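PDB 6Q2F: glycoside hydrolase family protein from Novosphingobium sp. PP1Y, which probably hydrolyses terminal alpha-L-rhamnose residues from rhamnosylated compounds, acting as an alpha-L-rhamnosidase. Local coordinates for residues I792-S797 against R807-L812. Numbering follows the deposited sequence.
Sequences IYLGGS and RKLAAL
Ile792 touches Leu809 and Leu812, and Leu794 touches Leu809, methyl to methyl, in a buried seam between strand 788-794 and helix 803-814. The closest touch is Ile792 CD1 on Leu809 CD1, at 3.8 Å. Leu809 CD1 also packs against the other branch of the isoleucine, 4.1 Å from Ile792 CG2, and thus faces both of its terminal methyls. This follows from the isoleucine torsion: CG1 lies anti to the carbonyl carbon (chi1 -72°), while CG2 is anti to the backbone N, and the two branches diverge toward the helix. Leu809, with CG anti to its own N (chi1 -170°), reaches from the helix toward the strand and spreads its methyls: CD1 lies mainly against Ile792, and CD2 against Leu794, 4.2 Å from Leu794 CD2. One turn farther along the helix, Leu812 CD1 comes within 4.2 Å of Ile792 CD1, the two side chains lying nearly perpendicular.

No hydrogen bond crosses the contact. The strand spends its backbone bonds within the sheet, Ile792 and Leu794 pairing along one edge with strand 818-820, and Tyr793 along the other with strand 734-737. The apolar layer continues past the two segments: Val819 touches both Leu794 and Leu809, and Leu770 of helix 767-773 touches Ile792 and Leu812.

The short axes run at 139°, with a closest approach of 11.8 Å, as the helix turns back across the sheet between parallel strands 788-794 and 818-820 in a beta-alpha-beta crossover. Purely dispersive and hydrophobic, the contact buries 149 Å² in total and has no polar group to fix its geometry, which probably rests on the fit of branched side chains, together with the neighbouring Val819 and Leu770.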
ATOM      1  N   ILE A 792       8.100  11.347 -21.351  1.00 26.05           N
ATOM      2  CA  ILE A 792       6.929  11.244 -20.498  1.00 32.66           C
ATOM      3  C   ILE A 792       5.914  10.418 -21.259  1.00 33.57           C
ATOM      4  O   ILE A 792       5.709  10.635 -22.457  1.00 37.93           O
ATOM      5  CB  ILE A 792       6.349  12.634 -20.163  1.00 35.21           C
ATOM      6  CG1 ILE A 792       7.251  13.378 -19.180  1.00 34.57           C
ATOM      7  CG2 ILE A 792       4.934  12.507 -19.603  1.00 27.87           C
ATOM      8  CD1 ILE A 792       6.905  14.857 -19.027  1.00 35.54           C
ATOM      9  N   TYR A 793       5.280   9.479 -20.581  1.00 28.56           N
ATOM     10  CA  TYR A 793       4.192   8.711 -21.167  1.00 25.04           C
ATOM     11  C   TYR A 793       2.877   9.139 -20.526  1.00 27.30           C
ATOM     12  O   TYR A 793       2.791   9.234 -19.301  1.00 29.30           O
ATOM     13  CB  TYR A 793       4.427   7.215 -20.974  1.00 25.09           C
ATOM     14  CG  TYR A 793       3.317   6.389 -21.541  1.00 29.91           C
ATOM     15  CD1 TYR A 793       3.271   6.102 -22.897  1.00 30.29           C
ATOM     16  CD2 TYR A 793       2.308   5.887 -20.721  1.00 29.23           C
ATOM     17  CE1 TYR A 793       2.246   5.342 -23.436  1.00 33.00           C
ATOM     18  CE2 TYR A 793       1.277   5.126 -21.252  1.00 27.73           C
ATOM     19  CZ  TYR A 793       1.244   4.864 -22.611  1.00 33.40           C
ATOM     20  OH  TYR A 793       0.219   4.120 -23.153  1.00 36.86           O
ATOM     21  N   LEU A 794       1.859   9.398 -21.350  1.00 26.18           N
ATOM     22  CA  LEU A 794       0.558   9.821 -20.824  1.00 30.88           C
ATOM     23  C   LEU A 794      -0.289   8.576 -20.620  1.00 32.64           C
ATOM     24  O   LEU A 794      -0.851   8.035 -21.571  1.00 31.58           O
ATOM     25  CB  LEU A 794      -0.125  10.815 -21.755  1.00 25.53           C
ATOM     26  CG  LEU A 794       0.688  12.078 -22.032  1.00 29.26           C
ATOM     27  CD1 LEU A 794      -0.112  13.000 -22.903  1.00 30.72           C
ATOM     28  CD2 LEU A 794       1.080  12.776 -20.733  1.00 24.84           C
ATOM     29  N   GLY A 795      -0.381   8.124 -19.373  1.00 29.87           N
ATOM     30  CA  GLY A 795      -1.161   6.942 -19.059  1.00 30.30           C
ATOM     31  C   GLY A 795      -2.176   7.222 -17.973  1.00 33.02           C
ATOM     32  O   GLY A 795      -2.553   8.382 -17.763  1.00 25.93           O
ATOM     33  N   GLY A 796      -2.622   6.172 -17.284  1.00 30.38           N
ATOM     34  CA  GLY A 796      -3.521   6.363 -16.159  1.00 28.08           C
ATOM     35  C   GLY A 796      -4.787   7.082 -16.575  1.00 30.66           C
ATOM     36  O   GLY A 796      -5.454   6.701 -17.540  1.00 35.71           O
ATOM     37  N   SER A 797      -5.114   8.155 -15.855  1.00 27.67           N
ATOM     38  CA  SER A 797      -6.318   8.928 -16.118  1.00 27.91           C
ATOM     39  C   SER A 797      -6.026  10.217 -16.878  1.00 31.24           C
ATOM     40  O   SER A 797      -6.827  11.155 -16.827  1.00 30.14           O
ATOM     41  CB  SER A 797      -7.034   9.247 -14.806  1.00 28.69           C
ATOM     42  OG  SER A 797      -6.291  10.185 -14.048  1.00 30.05           O
ATOM     43  N   ARG A 807       0.034  23.060 -19.382  1.00 28.24           N
ATOM     44  CA  ARG A 807       1.008  24.135 -19.519  1.00 35.90           C
ATOM     45  C   ARG A 807       2.421  23.625 -19.288  1.00 33.00           C
ATOM     46  O   ARG A 807       3.337  23.902 -20.072  1.00 34.88           O
ATOM     47  CB  ARG A 807       0.700  25.247 -18.527  1.00 37.30           C
ATOM     48  CG  ARG A 807      -0.349  26.242 -18.999  1.00 36.68           C
ATOM     49  CD  ARG A 807      -0.823  27.088 -17.807  1.00 33.74           C
ATOM     50  NE  ARG A 807      -1.581  28.253 -18.241  1.00 39.69           N
ATOM     51  CZ  ARG A 807      -2.184  29.093 -17.415  1.00 38.59           C
ATOM     52  NH1 ARG A 807      -2.122  28.882 -16.107  1.00 39.34           N
ATOM     53  NH2 ARG A 807      -2.845  30.138 -17.899  1.00 39.99           N
ATOM     54  N   LYS A 808       2.621  22.902 -18.187  1.00 33.59           N
ATOM     55  CA  LYS A 808       3.954  22.412 -17.876  1.00 35.71           C
ATOM     56  C   LYS A 808       4.413  21.403 -18.911  1.00 32.62           C
ATOM     57  O   LYS A 808       5.575  21.409 -19.332  1.00 34.42           O
ATOM     58  CB  LYS A 808       3.984  21.792 -16.480  1.00 39.44           C
ATOM     59  CG  LYS A 808       5.400  21.594 -15.993  1.00 52.35           C
ATOM     60  CD  LYS A 808       6.066  22.937 -15.658  1.00 62.22           C
ATOM     61  CE  LYS A 808       7.581  22.782 -15.540  1.00 68.22           C
ATOM     62  NZ  LYS A 808       8.272  24.020 -15.065  1.00 71.98           N
ATOM     63  N   LEU A 809       3.506  20.537 -19.347  1.00 30.69           N
ATOM     64  CA  LEU A 809       3.859  19.534 -20.341  1.00 30.97           C
ATOM     65  C   LEU A 809       4.246  20.195 -21.657  1.00 35.17           C
ATOM     66  O   LEU A 809       5.277  19.859 -22.253  1.00 32.36           O
ATOM     67  CB  LEU A 809       2.684  18.585 -20.521  1.00 30.10           C
ATOM     68  CG  LEU A 809       2.911  17.334 -21.331  1.00 37.19           C
ATOM     69  CD1 LEU A 809       3.682  16.296 -20.484  1.00 26.20           C
ATOM     70  CD2 LEU A 809       1.552  16.829 -21.766  1.00 40.60           C
ATOM     71  N   ALA A 810       3.441  21.162 -22.107  1.00 32.59           N
ATOM     72  CA  ALA A 810       3.780  21.911 -23.312  1.00 30.00           C
ATOM     73  C   ALA A 810       5.114  22.623 -23.161  1.00 33.34           C
ATOM     74  O   ALA A 810       5.909  22.664 -24.105  1.00 32.60           O
ATOM     75  CB  ALA A 810       2.678  22.922 -23.640  1.00 24.30           C
ATOM     76  N   ALA A 811       5.377  23.201 -21.986  1.00 29.52           N
ATOM     77  CA  ALA A 811       6.621  23.942 -21.819  1.00 31.18           C
ATOM     78  C   ALA A 811       7.824  23.002 -21.874  1.00 36.07           C
ATOM     79  O   ALA A 811       8.868  23.345 -22.447  1.00 35.71           O
ATOM     80  CB  ALA A 811       6.599  24.722 -20.503  1.00 27.33           C
ATOM     81  N   LEU A 812       7.697  21.804 -21.300  1.00 30.88           N
ATOM     82  CA  LEU A 812       8.801  20.854 -21.369  1.00 30.86           C
ATOM     83  C   LEU A 812       9.020  20.378 -22.800  1.00 31.81           C
ATOM     84  O   LEU A 812      10.161  20.312 -23.266  1.00 33.94           O
ATOM     85  CB  LEU A 812       8.540  19.672 -20.439  1.00 30.15           C
ATOM     86  CG  LEU A 812       8.519  19.984 -18.940  1.00 33.30           C
ATOM     87  CD1 LEU A 812       7.968  18.798 -18.165  1.00 27.13           C
ATOM     88  CD2 LEU A 812       9.919  20.332 -18.454  1.00 32.84           C
TER